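Local coordinates for protein glycosyltransferase Gtf1 (Streptococcus pneumoniae, PDB 4PQG) that belongs to the GT-B clan of glycosyltransferases and carries an added domain built on an extended antiparallel beta-sheet, at residues Y149-A161 with V168-T180. Numbering follows the deposited sequence.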
ATOM      1  N   TYR A 149      -6.800  13.028  19.337  1.00 17.21           N
ATOM      2  CA  TYR A 149      -6.165  11.828  18.803  1.00 17.33           C
ATOM      3  C   TYR A 149      -4.951  11.455  19.664  1.00 17.64           C
ATOM      4  O   TYR A 149      -4.139  12.322  19.966  1.00 16.63           O
ATOM      5  CB  TYR A 149      -5.744  12.086  17.358  1.00 16.37           C
ATOM      6  CG  TYR A 149      -6.938  12.344  16.464  1.00 16.55           C
ATOM      7  CD1 TYR A 149      -7.598  11.287  15.832  1.00 16.68           C
ATOM      8  CD2 TYR A 149      -7.452  13.639  16.296  1.00 16.71           C
ATOM      9  CE1 TYR A 149      -8.733  11.516  15.052  1.00 16.61           C
ATOM     10  CE2 TYR A 149      -8.575  13.872  15.507  1.00 16.55           C
ATOM     11  CZ  TYR A 149      -9.205  12.802  14.893  1.00 16.89           C
ATOM     12  OH  TYR A 149     -10.296  13.021  14.094  1.00 16.70           O
ATOM     13  N   PHE A 150      -4.820  10.170  20.022  1.00 18.14           N
ATOM     14  CA  PHE A 150      -3.866   9.720  21.057  1.00 18.68           C
ATOM     15  C   PHE A 150      -2.918   8.601  20.617  1.00 19.90           C
ATOM     16  O   PHE A 150      -3.328   7.665  19.898  1.00 19.80           O
ATOM     17  CB  PHE A 150      -4.619   9.228  22.313  1.00 19.39           C
ATOM     18  CG  PHE A 150      -5.633  10.204  22.850  1.00 19.84           C
ATOM     19  CD1 PHE A 150      -5.248  11.253  23.691  1.00 20.31           C
ATOM     20  CD2 PHE A 150      -6.980  10.062  22.538  1.00 20.12           C
ATOM     21  CE1 PHE A 150      -6.187  12.145  24.194  1.00 19.85           C
ATOM     22  CE2 PHE A 150      -7.921  10.955  23.030  1.00 20.76           C
ATOM     23  CZ  PHE A 150      -7.525  11.998  23.861  1.00 20.48           C
ATOM     24  N   SER A 151      -1.655   8.702  21.046  1.00 20.05           N
ATOM     25  CA  SER A 151      -0.680   7.586  20.983  1.00 19.91           C
ATOM     26  C   SER A 151      -0.340   7.281  22.444  1.00 20.11           C
ATOM     27  O   SER A 151      -1.165   6.697  23.135  1.00 20.64           O
ATOM     28  CB  SER A 151       0.560   7.926  20.146  1.00 19.80           C
ATOM     29  OG  SER A 151       1.168   9.148  20.556  1.00 20.97           O
ATOM     30  N   TYR A 152       0.816   7.726  22.937  1.00 19.57           N
ATOM     31  CA  TYR A 152       1.077   7.685  24.396  1.00 20.11           C
ATOM     32  C   TYR A 152       0.610   8.975  25.085  1.00 20.48           C
ATOM     33  O   TYR A 152       0.562   9.049  26.310  1.00 19.63           O
ATOM     34  CB  TYR A 152       2.544   7.390  24.710  1.00 18.98           C
ATOM     35  CG  TYR A 152       3.566   8.349  24.098  1.00 19.73           C
ATOM     36  CD1 TYR A 152       4.072   9.439  24.824  1.00 19.51           C
ATOM     37  CD2 TYR A 152       4.061   8.135  22.811  1.00 19.89           C
ATOM     38  CE1 TYR A 152       5.020  10.296  24.259  1.00 19.95           C
ATOM     39  CE2 TYR A 152       5.012   8.978  22.246  1.00 19.91           C
ATOM     40  CZ  TYR A 152       5.494  10.052  22.969  1.00 19.70           C
ATOM     41  OH  TYR A 152       6.435  10.872  22.366  1.00 19.42           O
ATOM     42  N   THR A 153       0.278   9.985  24.275  1.00 19.67           N
ATOM     43  CA  THR A 153      -0.378  11.205  24.749  1.00 19.79           C
ATOM     44  C   THR A 153      -1.171  11.777  23.572  1.00 19.73           C
ATOM     45  O   THR A 153      -1.096  11.243  22.463  1.00 19.31           O
ATOM     46  CB  THR A 153       0.630  12.237  25.304  1.00 20.88           C
ATOM     47  OG1 THR A 153      -0.079  13.296  25.955  1.00 22.15           O
ATOM     48  CG2 THR A 153       1.521  12.805  24.197  1.00 20.77           C
ATOM     49  N   ARG A 154      -1.925  12.849  23.805  1.00 19.24           N
ATOM     50  CA  ARG A 154      -2.628  13.525  22.708  1.00 19.28           C
ATOM     51  C   ARG A 154      -1.652  14.207  21.766  1.00 18.55           C
ATOM     52  O   ARG A 154      -0.904  15.080  22.174  1.00 18.80           O
ATOM     53  CB  ARG A 154      -3.631  14.545  23.239  1.00 19.62           C
ATOM     54  CG  ARG A 154      -4.266  15.383  22.129  1.00 19.68           C
ATOM     55  CD  ARG A 154      -5.256  16.367  22.712  1.00 21.02           C
ATOM     56  NE  ARG A 154      -4.596  17.420  23.476  1.00 21.81           N
ATOM     57  CZ  ARG A 154      -5.252  18.383  24.113  1.00 23.54           C
ATOM     58  NH1 ARG A 154      -6.588  18.407  24.065  1.00 24.47           N
ATOM     59  NH2 ARG A 154      -4.579  19.335  24.776  1.00 22.45           N
ATOM     60  N   TYR A 155      -1.678  13.810  20.494  1.00 17.34           N
ATOM     61  CA  TYR A 155      -0.822  14.419  19.500  1.00 16.29           C
ATOM     62  C   TYR A 155      -1.526  15.425  18.557  1.00 15.80           C
ATOM     63  O   TYR A 155      -0.857  16.243  17.949  1.00 15.52           O
ATOM     64  CB  TYR A 155      -0.071  13.342  18.697  1.00 16.51           C
ATOM     65  CG  TYR A 155      -0.945  12.405  17.861  1.00 16.83           C
ATOM     66  CD1 TYR A 155      -1.352  12.748  16.558  1.00 16.56           C
ATOM     67  CD2 TYR A 155      -1.313  11.162  18.352  1.00 17.52           C
ATOM     68  CE1 TYR A 155      -2.117  11.874  15.789  1.00 17.07           C
ATOM     69  CE2 TYR A 155      -2.085  10.284  17.600  1.00 17.51           C
ATOM     70  CZ  TYR A 155      -2.483  10.639  16.324  1.00 17.87           C
ATOM     71  OH  TYR A 155      -3.231   9.731  15.615  1.00 18.19           O
ATOM     72  N   CYS A 156      -2.855  15.350  18.455  1.00 15.41           N
ATOM     73  CA  CYS A 156      -3.642  16.226  17.578  1.00 15.12           C
ATOM     74  C   CYS A 156      -5.030  16.509  18.169  1.00 15.29           C
ATOM     75  O   CYS A 156      -5.655  15.609  18.775  1.00 13.99           O
ATOM     76  CB  CYS A 156      -3.774  15.578  16.178  1.00 15.70           C
ATOM     77  SG  CYS A 156      -4.849  16.449  15.011  1.00 17.42           S
ATOM     78  N   SER A 157      -5.504  17.751  18.004  1.00 14.90           N
ATOM     79  CA  SER A 157      -6.917  18.100  18.213  1.00 15.21           C
ATOM     80  C   SER A 157      -7.528  18.713  16.949  1.00 16.32           C
ATOM     81  O   SER A 157      -6.870  19.464  16.226  1.00 16.40           O
ATOM     82  CB  SER A 157      -7.106  19.087  19.361  1.00 15.81           C
ATOM     83  OG  SER A 157      -6.817  18.495  20.602  1.00 17.03           O
ATOM     84  N   GLU A 158      -8.778  18.363  16.692  1.00 15.81           N
ATOM     85  CA  GLU A 158      -9.576  18.977  15.658  1.00 16.63           C
ATOM     86  C   GLU A 158     -10.704  19.757  16.304  1.00 17.08           C
ATOM     87  O   GLU A 158     -11.371  19.258  17.212  1.00 16.89           O
ATOM     88  CB  GLU A 158     -10.172  17.929  14.720  1.00 16.09           C
ATOM     89  CG  GLU A 158      -9.160  17.235  13.828  1.00 16.09           C
ATOM     90  CD  GLU A 158      -9.812  16.214  12.924  1.00 16.44           C
ATOM     91  OE1 GLU A 158     -10.654  15.431  13.409  1.00 16.60           O
ATOM     92  OE2 GLU A 158      -9.470  16.193  11.726  1.00 16.97           O
ATOM     93  N   TYR A 159     -10.939  20.953  15.772  1.00 17.39           N
ATOM     94  CA  TYR A 159     -11.940  21.873  16.278  1.00 18.88           C
ATOM     95  C   TYR A 159     -13.033  22.063  15.237  1.00 19.93           C
ATOM     96  O   TYR A 159     -12.739  22.243  14.051  1.00 20.55           O
ATOM     97  CB  TYR A 159     -11.299  23.210  16.665  1.00 19.43           C
ATOM     98  CG  TYR A 159     -10.181  23.031  17.673  1.00 20.35           C
ATOM     99  CD1 TYR A 159     -10.456  22.900  19.033  1.00 20.53           C
ATOM    100  CD2 TYR A 159      -8.853  22.940  17.255  1.00 20.54           C
ATOM    101  CE1 TYR A 159      -9.427  22.724  19.956  1.00 21.86           C
ATOM    102  CE2 TYR A 159      -7.822  22.756  18.163  1.00 21.76           C
ATOM    103  CZ  TYR A 159      -8.113  22.657  19.505  1.00 21.94           C
ATOM    104  OH  TYR A 159      -7.090  22.470  20.392  1.00 22.81           O
ATOM    105  N   PHE A 160     -14.282  21.975  15.699  1.00 20.66           N
ATOM    106  CA  PHE A 160     -15.464  22.018  14.850  1.00 23.05           C
ATOM    107  C   PHE A 160     -16.460  23.068  15.335  1.00 26.35           C
ATOM    108  O   PHE A 160     -16.549  23.341  16.529  1.00 26.33           O
ATOM    109  CB  PHE A 160     -16.199  20.672  14.874  1.00 21.32           C
ATOM    110  CG  PHE A 160     -15.401  19.513  14.350  1.00 20.24           C
ATOM    111  CD1 PHE A 160     -15.633  19.016  13.075  1.00 19.24           C
ATOM    112  CD2 PHE A 160     -14.450  18.889  15.147  1.00 19.74           C
ATOM    113  CE1 PHE A 160     -14.922  17.920  12.597  1.00 18.71           C
ATOM    114  CE2 PHE A 160     -13.731  17.800  14.676  1.00 19.39           C
ATOM    115  CZ  PHE A 160     -13.966  17.315  13.398  1.00 19.01           C
ATOM    116  N   ALA A 161     -17.216  23.634  14.395  1.00 29.85           N
ATOM    117  CA  ALA A 161     -18.344  24.512  14.718  1.00 32.71           C
ATOM    118  C   ALA A 161     -19.560  24.142  13.846  1.00 35.30           C
ATOM    119  O   ALA A 161     -19.401  23.675  12.712  1.00 32.02           O
ATOM    120  CB  ALA A 161     -17.962  25.971  14.528  1.00 32.77           C
ATOM    121  N   VAL A 168     -18.626  21.470  11.182  1.00 28.58           N
ATOM    122  CA  VAL A 168     -17.668  21.928  10.171  1.00 25.64           C
ATOM    123  C   VAL A 168     -16.272  22.025  10.791  1.00 22.46           C
ATOM    124  O   VAL A 168     -16.075  22.766  11.744  1.00 22.21           O
ATOM    125  CB  VAL A 168     -18.079  23.300   9.582  1.00 26.46           C
ATOM    126  CG1 VAL A 168     -16.998  23.842   8.655  1.00 27.26           C
ATOM    127  CG2 VAL A 168     -19.406  23.182   8.837  1.00 27.42           C
ATOM    128  N   LEU A 169     -15.319  21.280  10.241  1.00 21.38           N
ATOM    129  CA  LEU A 169     -13.928  21.320  10.720  1.00 21.66           C
ATOM    130  C   LEU A 169     -13.266  22.638  10.349  1.00 21.48           C
ATOM    131  O   LEU A 169     -13.160  22.944   9.179  1.00 23.58           O
ATOM    132  CB  LEU A 169     -13.122  20.165  10.134  1.00 20.34           C
ATOM    133  CG  LEU A 169     -11.624  20.160  10.473  1.00 20.94           C
ATOM    134  CD1 LEU A 169     -11.409  20.018  11.971  1.00 19.83           C
ATOM    135  CD2 LEU A 169     -10.885  19.066   9.695  1.00 19.98           C
ATOM    136  N   TYR A 170     -12.807  23.411  11.327  1.00 21.66           N
ATOM    137  CA  TYR A 170     -12.082  24.650  10.988  1.00 21.04           C
ATOM    138  C   TYR A 170     -10.596  24.709  11.370  1.00 20.63           C
ATOM    139  O   TYR A 170      -9.838  25.501  10.792  1.00 19.88           O
ATOM    140  CB  TYR A 170     -12.822  25.900  11.480  1.00 23.13           C
ATOM    141  CG  TYR A 170     -13.033  25.972  12.965  1.00 24.77           C
ATOM    142  CD1 TYR A 170     -12.096  26.594  13.794  1.00 24.93           C
ATOM    143  CD2 TYR A 170     -14.185  25.434  13.553  1.00 25.21           C
ATOM    144  CE1 TYR A 170     -12.285  26.676  15.170  1.00 25.25           C
ATOM    145  CE2 TYR A 170     -14.383  25.511  14.932  1.00 26.94           C
ATOM    146  CZ  TYR A 170     -13.432  26.134  15.736  1.00 26.27           C
ATOM    147  OH  TYR A 170     -13.627  26.213  17.101  1.00 27.76           O
ATOM    148  N   GLN A 171     -10.179  23.899  12.335  1.00 18.59           N
ATOM    149  CA  GLN A 171      -8.793  23.971  12.822  1.00 18.21           C
ATOM    150  C   GLN A 171      -8.314  22.607  13.281  1.00 17.97           C
ATOM    151  O   GLN A 171      -9.075  21.846  13.899  1.00 17.57           O
ATOM    152  CB  GLN A 171      -8.676  24.971  13.984  1.00 17.13           C
ATOM    153  CG  GLN A 171      -7.274  25.183  14.562  1.00 16.84           C
ATOM    154  CD  GLN A 171      -7.242  26.321  15.573  1.00 17.31           C
ATOM    155  OE1 GLN A 171      -7.942  27.314  15.402  1.00 16.84           O
ATOM    156  NE2 GLN A 171      -6.440  26.174  16.642  1.00 16.80           N
ATOM    157  N   ARG A 172      -7.053  22.317  12.964  1.00 17.35           N
ATOM    158  CA  ARG A 172      -6.342  21.163  13.508  1.00 18.81           C
ATOM    159  C   ARG A 172      -5.091  21.665  14.192  1.00 18.04           C
ATOM    160  O   ARG A 172      -4.358  22.458  13.610  1.00 18.46           O
ATOM    161  CB  ARG A 172      -5.891  20.235  12.388  1.00 19.19           C
ATOM    162  CG  ARG A 172      -6.987  19.459  11.742  1.00 20.62           C
ATOM    163  CD  ARG A 172      -6.409  18.151  11.235  1.00 20.94           C
ATOM    164  NE  ARG A 172      -7.438  17.405  10.532  1.00 20.41           N
ATOM    165  CZ  ARG A 172      -7.625  17.407   9.215  1.00 21.68           C
ATOM    166  NH1 ARG A 172      -6.851  18.125   8.410  1.00 21.33           N
ATOM    167  NH2 ARG A 172      -8.601  16.671   8.698  1.00 22.85           N
ATOM    168  N   THR A 173      -4.823  21.192  15.401  1.00 17.23           N
ATOM    169  CA  THR A 173      -3.622  21.619  16.126  1.00 16.54           C
ATOM    170  C   THR A 173      -2.808  20.375  16.470  1.00 16.30           C
ATOM    171  O   THR A 173      -3.379  19.363  16.865  1.00 15.85           O
ATOM    172  CB  THR A 173      -3.981  22.410  17.413  1.00 16.70           C
ATOM    173  OG1 THR A 173      -4.593  23.654  17.064  1.00 17.52           O
ATOM    174  CG2 THR A 173      -2.733  22.702  18.272  1.00 16.63           C
ATOM    175  N   PHE A 174      -1.493  20.462  16.301  1.00 15.98           N
ATOM    176  CA  PHE A 174      -0.571  19.384  16.675  1.00 16.21           C
ATOM    177  C   PHE A 174       0.260  19.794  17.885  1.00 16.01           C
ATOM    178  O   PHE A 174       0.697  20.954  17.982  1.00 16.52           O
ATOM    179  CB  PHE A 174       0.300  18.950  15.480  1.00 15.47           C
ATOM    180  CG  PHE A 174      -0.462  18.141  14.459  1.00 16.46           C
ATOM    181  CD1 PHE A 174      -0.421  16.749  14.483  1.00 16.87           C
ATOM    182  CD2 PHE A 174      -1.273  18.765  13.510  1.00 17.02           C
ATOM    183  CE1 PHE A 174      -1.158  15.997  13.577  1.00 17.32           C
ATOM    184  CE2 PHE A 174      -2.003  18.021  12.593  1.00 17.35           C
ATOM    185  CZ  PHE A 174      -1.948  16.629  12.630  1.00 17.22           C
ATOM    186  N   TYR A 175       0.477  18.839  18.787  1.00 16.64           N
ATOM    187  CA  TYR A 175       1.101  19.093  20.088  1.00 17.75           C
ATOM    188  C   TYR A 175       2.467  18.436  20.255  1.00 18.49           C
ATOM    189  O   TYR A 175       2.806  17.446  19.557  1.00 17.33           O
ATOM    190  CB  TYR A 175       0.198  18.594  21.221  1.00 19.24           C
ATOM    191  CG  TYR A 175      -1.153  19.249  21.216  1.00 21.18           C
ATOM    192  CD1 TYR A 175      -1.352  20.469  21.851  1.00 21.01           C
ATOM    193  CD2 TYR A 175      -2.241  18.635  20.577  1.00 22.66           C
ATOM    194  CE1 TYR A 175      -2.583  21.089  21.835  1.00 22.66           C
ATOM    195  CE2 TYR A 175      -3.487  19.236  20.559  1.00 24.44           C
ATOM    196  CZ  TYR A 175      -3.645  20.472  21.184  1.00 25.89           C
ATOM    197  OH  TYR A 175      -4.873  21.089  21.168  1.00 28.50           O
ATOM    198  N   ASN A 176       3.236  19.002  21.190  1.00 17.90           N
ATOM    199  CA  ASN A 176       4.408  18.332  21.749  1.00 18.43           C
ATOM    200  C   ASN A 176       4.011  17.454  22.938  1.00 18.46           C
ATOM    201  O   ASN A 176       2.879  17.534  23.425  1.00 17.74           O
ATOM    202  CB  ASN A 176       5.458  19.369  22.193  1.00 18.34           C
ATOM    203  CG  ASN A 176       6.293  19.895  21.041  1.00 18.91           C
ATOM    204  OD1 ASN A 176       6.431  19.258  19.996  1.00 18.44           O
ATOM    205  ND2 ASN A 176       6.865  21.073  21.230  1.00 20.97           N
ATOM    206  N   GLU A 177       4.949  16.632  23.418  1.00 19.54           N
ATOM    207  CA  GLU A 177       4.704  15.765  24.583  1.00 22.84           C
ATOM    208  C   GLU A 177       4.132  16.475  25.805  1.00 23.55           C
ATOM    209  O   GLU A 177       3.244  15.937  26.476  1.00 24.01           O
ATOM    210  CB  GLU A 177       5.981  15.041  25.006  1.00 24.48           C
ATOM    211  CG  GLU A 177       6.418  13.955  24.049  1.00 26.26           C
ATOM    212  CD  GLU A 177       7.577  13.149  24.606  1.00 29.85           C
ATOM    213  OE1 GLU A 177       8.350  13.677  25.437  1.00 31.37           O
ATOM    214  OE2 GLU A 177       7.712  11.977  24.218  1.00 29.81           O
ATOM    215  N   ASP A 178       4.615  17.685  26.076  1.00 23.89           N
ATOM    216  CA  ASP A 178       4.221  18.405  27.293  1.00 25.03           C
ATOM    217  C   ASP A 178       2.854  19.079  27.182  1.00 24.84           C
ATOM    218  O   ASP A 178       2.438  19.769  28.107  1.00 23.82           O
ATOM    219  CB  ASP A 178       5.289  19.431  27.702  1.00 26.05           C
ATOM    220  CG  ASP A 178       5.482  20.524  26.669  1.00 28.15           C
ATOM    221  OD1 ASP A 178       4.721  20.591  25.673  1.00 27.08           O
ATOM    222  OD2 ASP A 178       6.430  21.316  26.844  1.00 30.90           O
ATOM    223  N   GLY A 179       2.169  18.888  26.050  1.00 24.13           N
ATOM    224  CA  GLY A 179       0.829  19.445  25.865  1.00 22.95           C
ATOM    225  C   GLY A 179       0.798  20.834  25.230  1.00 22.52           C
ATOM    226  O   GLY A 179      -0.283  21.389  25.008  1.00 23.18           O
ATOM    227  N   THR A 180       1.964  21.397  24.926  1.00 21.06           N
ATOM    228  CA  THR A 180       2.012  22.680  24.234  1.00 21.34           C
ATOM    229  C   THR A 180       1.823  22.496  22.722  1.00 21.30           C
ATOM    230  O   THR A 180       2.384  21.576  22.136  1.00 20.87           O
ATOM    231  CB  THR A 180       3.313  23.476  24.527  1.00 22.54           C
ATOM    232  OG1 THR A 180       4.457  22.730  24.104  1.00 24.51           O
ATOM    233  CG2 THR A 180       3.454  23.754  26.016  1.00 23.61           C
TER
HETATM  234  O   HOH W   1       0.579  16.177  24.243  1.00 21.36           O
HETATM  235  O   HOH W   2       1.992  15.727  17.324  1.00 24.86           O
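Tyr159 and Tyr175 approach from opposite directions on one face of a beta hairpin, two neighbouring strands of the antiparallel sheet in the GtfA extended beta-sheet domain. Their hydroxyls meet, Tyr159 OH donating to Tyr175 OH over 2.7 Å. The Tyr175 ring fills a slot between Thr173 CG2 on one face and Arg154 on the other. Arg154 folds back through a bend at chi3 (70°), which lays its guanidinium nearly flat on the ring, planes 13° apart, as a cation-pi stack; NH1 is also paired with Asp148. A classic beta bulge opposes Tyr170 and Gln171 to Tyr159, and the Tyr170 ring leans over the Tyr159 backbone, with Tyr159 CB 3.7 Å from Tyr170 CZ. Ala161 CB packs against the same ring at CE2.

On the other face Cys156 presses CB and SG onto Phe174, SG standing 4.0 Å from the centroid of the ring, while Leu169 CD1 sits over the Phe160 ring. Between these two pairs, Glu158 and Arg172 run side by side with their flat ends nearly coplanar. Glu158 OE2 takes Arg172 NE on its anti lone pair at 2.7 Å, and Leu169 CD2 covers one face of that guanidinium.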